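Local coordinates for protein sugar kinase, pfkB family (Thermotoga maritima, PDB 2AJR) that probably acts as an ATP-dependent sugar kinase of the pfkB family, possibly phosphorylating fructose 1-phosphate, at residues 55-58 against 59-63; 80-83 against 84-88; 186-189 against 190-193; 274-277 against 278-282. All coordinates share one frame; numbering follows the deposited sequence.

Each of the four interactions lies within a single helix and joins successive turns, so none closes a long loop; along the chain they follow in series, without nesting or crossing. Interaction 1 comes first, on helix 53-63, followed by interaction 2 on helix 76-89, interaction 3 on helix 185-193 and interaction 4 on helix 271-286. Interaction 1 is the hub: its side chains pack against those of interaction 2 and, on another part of the helix, against interaction 4, whose centre is about 9 Å from its own. Interaction 3 stands apart, its centre about 25 Å from that of interaction 1, on the opposite side of the chain's centre. Together they sample the helices that flank the large sheet.

Interaction 1 (55-58 against 59-63); sequences INVS and IALSK. With ACT (acetate ion), chain D.
L61 overlaps V57 from the next turn of helix 53-63: the two side chains run alongside each other and point the same way, with CD1 of L61 3.9 Å from CG1 of V57. The valine presents that methyl because CG1 stands opposite its own backbone nitrogen (chi1 169°). The leucine CG also lies 3.3 Å from V57 O, the carbonyl oxygen one turn earlier, and L61 N donates to V57 O at 2.8 Å. An alanine in place of L61 would probably leave the V57 methyl without its neighbour and open a gap beside V280 of helix 271-286, which L61 also touches.

I55 and I59 form a second apolar pair, their side chains set at a slant, with CG2 of I55 4.1 Å from CD1 of I59. These bulky aliphatic groups suit a buried helix of the ribokinase-like alpha/beta fold: V57 and L61 pack on strand 14-18 and helix 271-286, while I55 and I59 pack on helix 76-89, I55 also touching T18 of strand 14-18. At A60 a lone methyl allows close approach to A277, and A60 N donates almost straight to N56 O (2.7 Å, 173°).

The amide of N56 binds K310 through OD1 and D273 through ND2, and ND2 also makes a weak bond of 3.3 Å to OXT of an acetate, probably from the crystallisation liquor. S58 OG is satisfied by T16 and S68. S62 folds its hydroxyl back on the helix (chi1 82°), so that OG reaches a lone pair of I59 O at 2.6 Å, in the carbonyl plane, while K63 N donates to that oxygen.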
loop_
_atom_site.group_PDB
_atom_site.type_symbol
_atom_site.label_atom_id
_atom_site.label_comp_id
_atom_site.label_asym_id
_atom_site.label_seq_id
_atom_site.Cartn_x
_atom_site.Cartn_y
_atom_site.Cartn_z
ATOM N N ILE A 55 -10.093 -6.997 15.763
ATOM C CA ILE A 55 -10.278 -7.969 14.710
ATOM C C ILE A 55 -9.259 -9.101 14.831
ATOM O O ILE A 55 -9.609 -10.264 14.645
ATOM C CB ILE A 55 -10.245 -7.278 13.324
ATOM C CG1 ILE A 55 -11.561 -6.509 13.141
ATOM C CG2 ILE A 55 -10.041 -8.294 12.198
ATOM C CD1 ILE A 55 -11.790 -5.979 11.755
ATOM N N ASN A 56 -8.011 -8.756 15.162
ATOM C CA ASN A 56 -6.965 -9.765 15.352
ATOM C C ASN A 56 -7.309 -10.625 16.585
ATOM O O ASN A 56 -7.032 -11.827 16.604
ATOM C CB ASN A 56 -5.558 -9.148 15.529
ATOM C CG ASN A 56 -5.013 -8.431 14.272
ATOM O OD1 ASN A 56 -5.234 -8.829 13.124
ATOM N ND2 ASN A 56 -4.238 -7.386 14.517
ATOM N N VAL A 57 -7.910 -10.003 17.604
ATOM C CA VAL A 57 -8.353 -10.745 18.793
ATOM C C VAL A 57 -9.439 -11.739 18.414
ATOM O O VAL A 57 -9.401 -12.873 18.867
ATOM C CB VAL A 57 -8.841 -9.819 19.929
ATOM C CG1 VAL A 57 -9.545 -10.612 21.024
ATOM C CG2 VAL A 57 -7.676 -9.030 20.504
ATOM N N SER A 58 -10.379 -11.334 17.563
ATOM C CA SER A 58 -11.362 -12.268 17.023
ATOM C C SER A 58 -10.715 -13.416 16.260
ATOM O O SER A 58 -11.088 -14.573 16.430
ATOM C CB SER A 58 -12.360 -11.553 16.112
ATOM O OG SER A 58 -13.278 -10.770 16.867
ATOM N N ILE A 59 -9.746 -13.105 15.408
ATOM C CA ILE A 59 -9.040 -14.153 14.665
ATOM C C ILE A 59 -8.341 -15.082 15.674
ATOM O O ILE A 59 -8.536 -16.293 15.630
ATOM C CB ILE A 59 -8.056 -13.558 13.610
ATOM C CG1 ILE A 59 -8.854 -12.839 12.507
ATOM C CG2 ILE A 59 -7.155 -14.653 13.000
ATOM C CD1 ILE A 59 -8.063 -11.806 11.699
ATOM N N ALA A 60 -7.567 -14.504 16.589
ATOM C CA ALA A 60 -6.932 -15.250 17.687
ATOM C C ALA A 60 -7.907 -16.164 18.462
ATOM O O ALA A 60 -7.651 -17.356 18.639
ATOM C CB ALA A 60 -6.261 -14.289 18.647
ATOM N N LEU A 61 -9.018 -15.612 18.931
ATOM C CA LEU A 61 -9.994 -16.419 19.651
ATOM C C LEU A 61 -10.544 -17.578 18.793
ATOM O O LEU A 61 -10.751 -18.694 19.310
ATOM C CB LEU A 61 -11.130 -15.548 20.195
ATOM C CG LEU A 61 -10.737 -14.613 21.336
ATOM C CD1 LEU A 61 -11.896 -13.682 21.674
ATOM C CD2 LEU A 61 -10.284 -15.391 22.567
ATOM N N SER A 62 -10.749 -17.330 17.498
ATOM C CA SER A 62 -11.243 -18.369 16.591
ATOM C C SER A 62 -10.297 -19.571 16.520
ATOM O O SER A 62 -10.752 -20.694 16.560
ATOM C CB SER A 62 -11.511 -17.819 15.186
ATOM O OG SER A 62 -10.322 -17.751 14.430
ATOM N N LYS A 63 -8.991 -19.337 16.467
ATOM C CA LYS A 63 -8.013 -20.428 16.442
ATOM C C LYS A 63 -8.113 -21.295 17.690
ATOM O O LYS A 63 -7.716 -22.460 17.673
ATOM C CB LYS A 63 -6.581 -19.894 16.358
ATOM C CG LYS A 63 -6.238 -19.083 15.102
ATOM C CD LYS A 63 -5.817 -19.948 13.924
ATOM C CE LYS A 63 -5.071 -19.110 12.865
ATOM N NZ LYS A 63 -3.591 -19.038 13.124
HETATM C C ACT D . -2.853 -3.528 13.052
HETATM O O ACT D . -2.592 -2.778 12.022
HETATM O OXT ACT D . -2.865 -4.796 12.907
HETATM C CH3 ACT D . -3.194 -2.963 14.402
#

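Interaction 2 (80-83 against 84-88); sequences KILV and EELRK
K80 reaches across one turn to E84 on the outer part of helix 76-89, the helix of a beta-alpha-beta crossover between strands 68-75 and 93-100. From CB the lysine chain sets out opposite its backbone nitrogen (chi1 168°), and CG passes 3.9 Å from E84 OE2. CD runs on beside the same oxygen; CE comes closer still, 3.2 Å from E84 OE2. A bend at the last torsion (chi4 -44°) then turns the ammonium group in, and NZ meets both carboxylate oxygens in a salt bridge, 3.1 Å from E84 OE2 and 3.2 Å from E84 OE1. Both bonds are weak, and the attraction is probably mainly one of opposite charges. The long lysine suits this place: the side chain also packs on Y77 of the second subunit while its tip stays with the glutamate. An alanine in place of K80 is likely to leave the E84 carboxylate without this positive mate and free to turn.

I81 and E85 lie side by side one turn apart, with CG2 of I81 3.9 Å from CG of E85, so the glutamate offers its aliphatic stem to the isoleucine; I81 also packs on M78 of the second subunit. L82 and L86 are buried, touch loosely through their CD2 methyls and rest on helix 53-63; V83, also buried, packs on F97 and Y99 of strand 93-100.

CG1 of V83 lies over one face of the R87 guanidinium, 3.5 Å from CZ. On another side of the helix, K88 NZ approaches E85 OE2 from above the carboxylate plane, 3.3 Å away, in a second salt bridge.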
loop_
_atom_site.group_PDB
_atom_site.type_symbol
_atom_site.label_atom_id
_atom_site.label_comp_id
_atom_site.label_asym_id
_atom_site.label_seq_id
_atom_site.Cartn_x
_atom_site.Cartn_y
_atom_site.Cartn_z
ATOM N N LYS A 80 -15.012 -3.857 1.970
ATOM C CA LYS A 80 -15.605 -5.074 1.420
ATOM C C LYS A 80 -14.645 -6.242 1.500
ATOM O O LYS A 80 -15.027 -7.345 1.893
ATOM C CB LYS A 80 -16.040 -4.887 -0.044
ATOM C CG LYS A 80 -16.393 -6.209 -0.745
ATOM C CD LYS A 80 -17.360 -6.023 -1.931
ATOM C CE LYS A 80 -17.665 -7.355 -2.666
ATOM N NZ LYS A 80 -16.424 -8.214 -2.914
ATOM N N ILE A 81 -13.400 -5.995 1.113
ATOM C CA ILE A 81 -12.378 -7.006 1.200
ATOM C C ILE A 81 -12.233 -7.471 2.644
ATOM O O ILE A 81 -12.188 -8.668 2.909
ATOM C CB ILE A 81 -11.018 -6.489 0.705
ATOM C CG1 ILE A 81 -11.081 -6.126 -0.776
ATOM C CG2 ILE A 81 -9.920 -7.544 0.934
ATOM C CD1 ILE A 81 -9.859 -5.308 -1.223
ATOM N N LEU A 82 -12.165 -6.532 3.582
ATOM C CA LEU A 82 -11.954 -6.897 4.996
ATOM C C LEU A 82 -13.032 -7.852 5.485
ATOM O O LEU A 82 -12.719 -8.893 6.061
ATOM C CB LEU A 82 -11.917 -5.652 5.898
ATOM C CG LEU A 82 -11.444 -5.827 7.340
ATOM C CD1 LEU A 82 -10.436 -4.733 7.722
ATOM C CD2 LEU A 82 -12.592 -5.838 8.319
ATOM N N VAL A 83 -14.296 -7.516 5.232
ATOM C CA VAL A 83 -15.399 -8.277 5.794
ATOM C C VAL A 83 -15.407 -9.666 5.190
ATOM O O VAL A 83 -15.626 -10.659 5.897
ATOM C CB VAL A 83 -16.776 -7.562 5.590
ATOM C CG1 VAL A 83 -17.935 -8.462 5.991
ATOM C CG2 VAL A 83 -16.818 -6.270 6.388
ATOM N N GLU A 84 -15.151 -9.745 3.890
ATOM C CA GLU A 84 -15.238 -11.017 3.198
ATOM C C GLU A 84 -14.094 -11.914 3.601
ATOM O O GLU A 84 -14.298 -13.080 3.904
ATOM C CB GLU A 84 -15.266 -10.815 1.690
ATOM C CG GLU A 84 -16.635 -10.389 1.229
ATOM C CD GLU A 84 -16.798 -10.339 -0.276
ATOM O OE1 GLU A 84 -15.872 -10.785 -1.016
ATOM O OE2 GLU A 84 -17.876 -9.849 -0.705
ATOM N N GLU A 85 -12.891 -11.361 3.629
ATOM C CA GLU A 85 -11.734 -12.113 4.082
ATOM C C GLU A 85 -11.953 -12.588 5.495
ATOM O O GLU A 85 -11.664 -13.729 5.811
ATOM C CB GLU A 85 -10.448 -11.279 3.979
ATOM C CG GLU A 85 -9.939 -11.123 2.539
ATOM C CD GLU A 85 -9.776 -12.461 1.840
ATOM O OE1 GLU A 85 -9.201 -13.384 2.460
ATOM O OE2 GLU A 85 -10.249 -12.609 0.691
ATOM N N LEU A 86 -12.515 -11.727 6.330
ATOM C CA LEU A 86 -12.695 -12.049 7.733
ATOM C C LEU A 86 -13.638 -13.210 7.890
ATOM O O LEU A 86 -13.414 -14.090 8.699
ATOM C CB LEU A 86 -13.230 -10.827 8.491
ATOM C CG LEU A 86 -13.314 -10.875 10.012
ATOM C CD1 LEU A 86 -11.981 -11.267 10.668
ATOM C CD2 LEU A 86 -13.800 -9.538 10.518
ATOM N N ARG A 87 -14.696 -13.219 7.098
ATOM C CA ARG A 87 -15.695 -14.260 7.192
ATOM C C ARG A 87 -15.143 -15.589 6.737
ATOM O O ARG A 87 -15.575 -16.631 7.225
ATOM C CB ARG A 87 -16.917 -13.892 6.365
ATOM C CG ARG A 87 -17.797 -12.832 7.013
ATOM C CD ARG A 87 -19.269 -13.156 6.803
ATOM N NE ARG A 87 -20.134 -12.036 7.167
ATOM C CZ ARG A 87 -20.365 -10.970 6.401
ATOM N NH1 ARG A 87 -19.786 -10.842 5.208
ATOM N NH2 ARG A 87 -21.177 -10.013 6.836
ATOM N N LYS A 88 -14.195 -15.559 5.801
ATOM C CA LYS A 88 -13.554 -16.786 5.324
ATOM C C LYS A 88 -12.637 -17.407 6.370
ATOM O O LYS A 88 -12.341 -18.596 6.278
ATOM C CB LYS A 88 -12.719 -16.530 4.070
ATOM C CG LYS A 88 -13.506 -16.215 2.801
ATOM C CD LYS A 88 -12.556 -15.613 1.763
ATOM C CE LYS A 88 -13.265 -15.189 0.520
ATOM N NZ LYS A 88 -12.260 -14.864 -0.521
#

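Interaction 3 (186-189 against 190-193); sequences RLLE and RIYE
L188 and I191 make the close apolar contact of helix 185-193, their side chains crossing at a slant with CD2 of L188 3.8 Å from CD1 of I191. Y192 joins them less closely, its CE1 4.4 Å from CD2 of L188. The tyrosine ring also presents its edge to the helix backbone: CD1 lies 3.2 Å from L188 O, which is near the plane of the ring. That same L188 O accepts the hydrogen bond of Y192 N at 2.8 Å; Y192 thus meets this oxygen with both its backbone N-H and its ring edge. Leucine, isoleucine and an aromatic ring are apt here, since this side of the helix is buried; the one polar tip, Y192 OH, is satisfied by S234.

The other side is looser and charged. R190 bends twice along its chain to bring NE within 3.2 Å of E193 OE2, a salt bridge near solvent, while E189 uses OE2 to accept from the backbone nitrogen of L213 and R186 pairs with E162. Toward the last residues of the helix the backbone bonding also weakens: E193 N to E189 O is a weak bond, 3.1 Å with an angle of 135°.

Within the beta-alpha-beta unit of strands 178-182 and 200-201, L188 and I191 pack on V181 of the first strand, L188 and Y192 on V201 of the second, and Y192 extends to L230 and K233 of helix 220-233.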
loop_
_atom_site.group_PDB
_atom_site.type_symbol
_atom_site.label_atom_id
_atom_site.label_comp_id
_atom_site.label_asym_id
_atom_site.label_seq_id
_atom_site.Cartn_x
_atom_site.Cartn_y
_atom_site.Cartn_z
ATOM N N ARG A 186 -3.408 8.353 25.785
ATOM C CA ARG A 186 -4.319 9.465 25.554
ATOM C C ARG A 186 -5.752 8.981 25.612
ATOM O O ARG A 186 -6.576 9.544 26.317
ATOM C CB ARG A 186 -4.031 10.111 24.199
ATOM C CG ARG A 186 -4.487 11.552 24.121
ATOM C CD ARG A 186 -3.509 12.428 23.329
ATOM N NE ARG A 186 -4.141 13.685 22.918
ATOM C CZ ARG A 186 -5.016 13.804 21.912
ATOM N NH1 ARG A 186 -5.386 12.743 21.185
ATOM N NH2 ARG A 186 -5.532 14.999 21.630
ATOM N N LEU A 187 -6.050 7.905 24.901
ATOM C CA LEU A 187 -7.383 7.334 24.982
ATOM C C LEU A 187 -7.684 6.743 26.379
ATOM O O LEU A 187 -8.804 6.893 26.869
ATOM C CB LEU A 187 -7.615 6.314 23.852
ATOM C CG LEU A 187 -7.361 6.830 22.420
ATOM C CD1 LEU A 187 -7.753 5.804 21.350
ATOM C CD2 LEU A 187 -8.072 8.141 22.144
ATOM N N LEU A 188 -6.708 6.114 27.034
ATOM C CA LEU A 188 -6.963 5.518 28.357
ATOM C C LEU A 188 -7.227 6.567 29.437
ATOM O O LEU A 188 -8.030 6.357 30.338
ATOM C CB LEU A 188 -5.795 4.630 28.815
ATOM C CG LEU A 188 -5.649 3.268 28.146
ATOM C CD1 LEU A 188 -4.484 2.512 28.749
ATOM C CD2 LEU A 188 -6.958 2.472 28.293
ATOM N N GLU A 189 -6.503 7.674 29.361
ATOM C CA GLU A 189 -6.761 8.863 30.191
ATOM C C GLU A 189 -8.264 9.219 30.180
ATOM O O GLU A 189 -8.887 9.544 31.188
ATOM C CB GLU A 189 -5.956 10.043 29.614
ATOM C CG GLU A 189 -5.244 10.902 30.636
ATOM C CD GLU A 189 -3.761 10.593 30.752
ATOM O OE1 GLU A 189 -3.060 10.620 29.712
ATOM O OE2 GLU A 189 -3.298 10.354 31.889
ATOM N N ARG A 190 -8.839 9.125 28.995
ATOM C CA ARG A 190 -10.219 9.509 28.763
ATOM C C ARG A 190 -11.164 8.485 29.413
ATOM O O ARG A 190 -12.189 8.851 29.992
ATOM C CB ARG A 190 -10.399 9.600 27.253
ATOM C CG ARG A 190 -11.112 10.771 26.702
ATOM C CD ARG A 190 -10.912 12.107 27.403
ATOM N NE ARG A 190 -12.241 12.722 27.431
ATOM C CZ ARG A 190 -12.847 13.265 26.375
ATOM N NH1 ARG A 190 -12.228 13.350 25.202
ATOM N NH2 ARG A 190 -14.073 13.762 26.500
ATOM N N ILE A 191 -10.768 7.211 29.365
ATOM C CA ILE A 191 -11.477 6.123 30.055
ATOM C C ILE A 191 -11.377 6.231 31.580
ATOM O O ILE A 191 -12.372 6.080 32.286
ATOM C CB ILE A 191 -10.926 4.736 29.626
ATOM C CG1 ILE A 191 -11.361 4.416 28.191
ATOM C CG2 ILE A 191 -11.365 3.629 30.603
ATOM C CD1 ILE A 191 -10.603 3.243 27.552
ATOM N N TYR A 192 -10.183 6.483 32.091
ATOM C CA TYR A 192 -9.990 6.554 33.553
ATOM C C TYR A 192 -10.541 7.839 34.183
ATOM O O TYR A 192 -10.528 7.964 35.402
ATOM C CB TYR A 192 -8.534 6.261 33.959
ATOM C CG TYR A 192 -8.273 4.776 33.908
ATOM C CD1 TYR A 192 -7.939 4.158 32.705
ATOM C CD2 TYR A 192 -8.427 3.973 35.029
ATOM C CE1 TYR A 192 -7.746 2.786 32.620
ATOM C CE2 TYR A 192 -8.226 2.583 34.959
ATOM C CZ TYR A 192 -7.888 2.002 33.742
ATOM O OH TYR A 192 -7.678 0.648 33.615
ATOM N N GLU A 193 -11.014 8.777 33.358
ATOM C CA GLU A 193 -11.919 9.830 33.820
ATOM C C GLU A 193 -13.184 9.172 34.365
ATOM O O GLU A 193 -13.508 9.274 35.518
ATOM C CB GLU A 193 -12.354 10.792 32.680
ATOM C CG GLU A 193 -11.290 11.719 32.059
ATOM C CD GLU A 193 -11.865 12.721 31.020
ATOM O OE1 GLU A 193 -13.098 12.825 30.866
ATOM O OE2 GLU A 193 -11.076 13.424 30.352
#

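Interaction 4 (274-277 against 278-282); sequences AYVA and GMVYY
A277, G278 and M279 are the residues most covered by the neighbouring turn of helix 271-286, and M279 alone of them extends a long side chain, to Y275. This selenomethionine slants across the tyrosine, its SE 3.9 Å from CE1 of Y275. SE lies 80° off the ring normal, at the edge, which makes a Met-aromatic contact; a bend at chi3 (101°) turns CE away from the ring. The unbranched, flexible chain of a methionine, here carried as selenomethionine, can follow the ring edge and also touch M293 of helix 290-304. Y275 itself makes a cation-pi contact with K202.

The helix opens within the Gly-Ala-Gly-Asp sequence of the pfkB signature, which in relatives forms an anion hole beside the phosphate being transferred. Small residues suit its buried turns: the A277 methyl lies against A60 of helix 53-63, and G278 adds no side chain. G278 N donates to A274 O at 2.9 Å, and the side chain of A274 is about 4 Å from that of A304, a magnesium-site residue. A277 O accepts from Y281 N at 2.9 Å in a nearly straight bond (172°). V276 and V280 face strand 149-153, with CG1 of V276 4.1 Å from CG2 of V280.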
loop_
_atom_site.group_PDB
_atom_site.type_symbol
_atom_site.label_atom_id
_atom_site.label_comp_id
_atom_site.label_asym_id
_atom_site.label_seq_id
_atom_site.Cartn_x
_atom_site.Cartn_y
_atom_site.Cartn_z
ATOM N N ALA A 274 -2.589 -11.175 20.266
ATOM C CA ALA A 274 -2.467 -12.553 20.763
ATOM C C ALA A 274 -2.477 -12.540 22.276
ATOM O O ALA A 274 -3.196 -13.303 22.869
ATOM C CB ALA A 274 -1.190 -13.229 20.250
ATOM N N TYR A 275 -1.688 -11.655 22.891
ATOM C CA TYR A 275 -1.673 -11.495 24.345
ATOM C C TYR A 275 -3.082 -11.337 24.879
ATOM O O TYR A 275 -3.506 -12.079 25.761
ATOM C CB TYR A 275 -0.848 -10.275 24.751
ATOM C CG TYR A 275 -0.263 -10.361 26.145
ATOM C CD1 TYR A 275 -1.079 -10.526 27.261
ATOM C CD2 TYR A 275 1.113 -10.276 26.346
ATOM C CE1 TYR A 275 -0.543 -10.614 28.539
ATOM C CE2 TYR A 275 1.653 -10.351 27.619
ATOM C CZ TYR A 275 0.820 -10.527 28.708
ATOM O OH TYR A 275 1.345 -10.610 29.965
ATOM N N VAL A 276 -3.823 -10.374 24.344
ATOM C CA VAL A 276 -5.172 -10.116 24.844
ATOM C C VAL A 276 -6.091 -11.315 24.606
ATOM O O VAL A 276 -6.862 -11.698 25.496
ATOM C CB VAL A 276 -5.758 -8.819 24.243
ATOM C CG1 VAL A 276 -7.244 -8.685 24.572
ATOM C CG2 VAL A 276 -4.999 -7.638 24.798
ATOM N N ALA A 277 -5.991 -11.925 23.431
ATOM C CA ALA A 277 -6.823 -13.085 23.095
ATOM C C ALA A 277 -6.589 -14.246 24.061
ATOM O O ALA A 277 -7.523 -14.946 24.450
ATOM C CB ALA A 277 -6.554 -13.527 21.696
ATOM N N GLY A 278 -5.331 -14.459 24.428
ATOM C CA GLY A 278 -4.988 -15.489 25.384
ATOM C C GLY A 278 -5.669 -15.227 26.705
ATOM O O GLY A 278 -6.267 -16.125 27.283
HETATM N N MSE A 279 -5.592 -13.987 27.174
HETATM C CA MSE A 279 -6.245 -13.604 28.413
HETATM C C MSE A 279 -7.745 -13.813 28.336
HETATM O O MSE A 279 -8.336 -14.348 29.270
HETATM C CB MSE A 279 -5.943 -12.152 28.766
HETATM C CG MSE A 279 -4.521 -11.936 29.182
HETATM SE SE MSE A 279 -4.198 -10.157 29.931
HETATM C CE MSE A 279 -4.181 -10.592 31.856
ATOM N N VAL A 280 -8.358 -13.398 27.231
ATOM C CA VAL A 280 -9.797 -13.588 27.078
ATOM C C VAL A 280 -10.123 -15.081 27.182
ATOM O O VAL A 280 -10.980 -15.471 27.972
ATOM C CB VAL A 280 -10.357 -12.984 25.763
ATOM C CG1 VAL A 280 -11.869 -13.185 25.692
ATOM C CG2 VAL A 280 -10.033 -11.514 25.691
ATOM N N TYR A 281 -9.402 -15.907 26.429
ATOM C CA TYR A 281 -9.570 -17.365 26.470
ATOM C C TYR A 281 -9.429 -17.940 27.883
ATOM O O TYR A 281 -10.204 -18.812 28.275
ATOM C CB TYR A 281 -8.561 -18.049 25.544
ATOM C CG TYR A 281 -8.568 -19.564 25.589
ATOM C CD1 TYR A 281 -9.407 -20.296 24.762
ATOM C CD2 TYR A 281 -7.719 -20.268 26.443
ATOM C CE1 TYR A 281 -9.423 -21.692 24.788
ATOM C CE2 TYR A 281 -7.723 -21.674 26.470
ATOM C CZ TYR A 281 -8.580 -22.370 25.640
ATOM O OH TYR A 281 -8.609 -23.739 25.647
ATOM N N TYR A 282 -8.437 -17.474 28.630
ATOM C CA TYR A 282 -8.187 -18.020 29.957
ATOM C C TYR A 282 -9.337 -17.671 30.876
ATOM O O TYR A 282 -9.794 -18.507 31.656
ATOM C CB TYR A 282 -6.882 -17.484 30.569
ATOM C CG TYR A 282 -6.483 -18.221 31.839
ATOM C CD1 TYR A 282 -7.092 -17.950 33.063
ATOM C CD2 TYR A 282 -5.507 -19.211 31.804
ATOM C CE1 TYR A 282 -6.735 -18.656 34.221
ATOM C CE2 TYR A 282 -5.139 -19.916 32.953
ATOM C CZ TYR A 282 -5.750 -19.640 34.153
ATOM O OH TYR A 282 -5.351 -20.352 35.265
#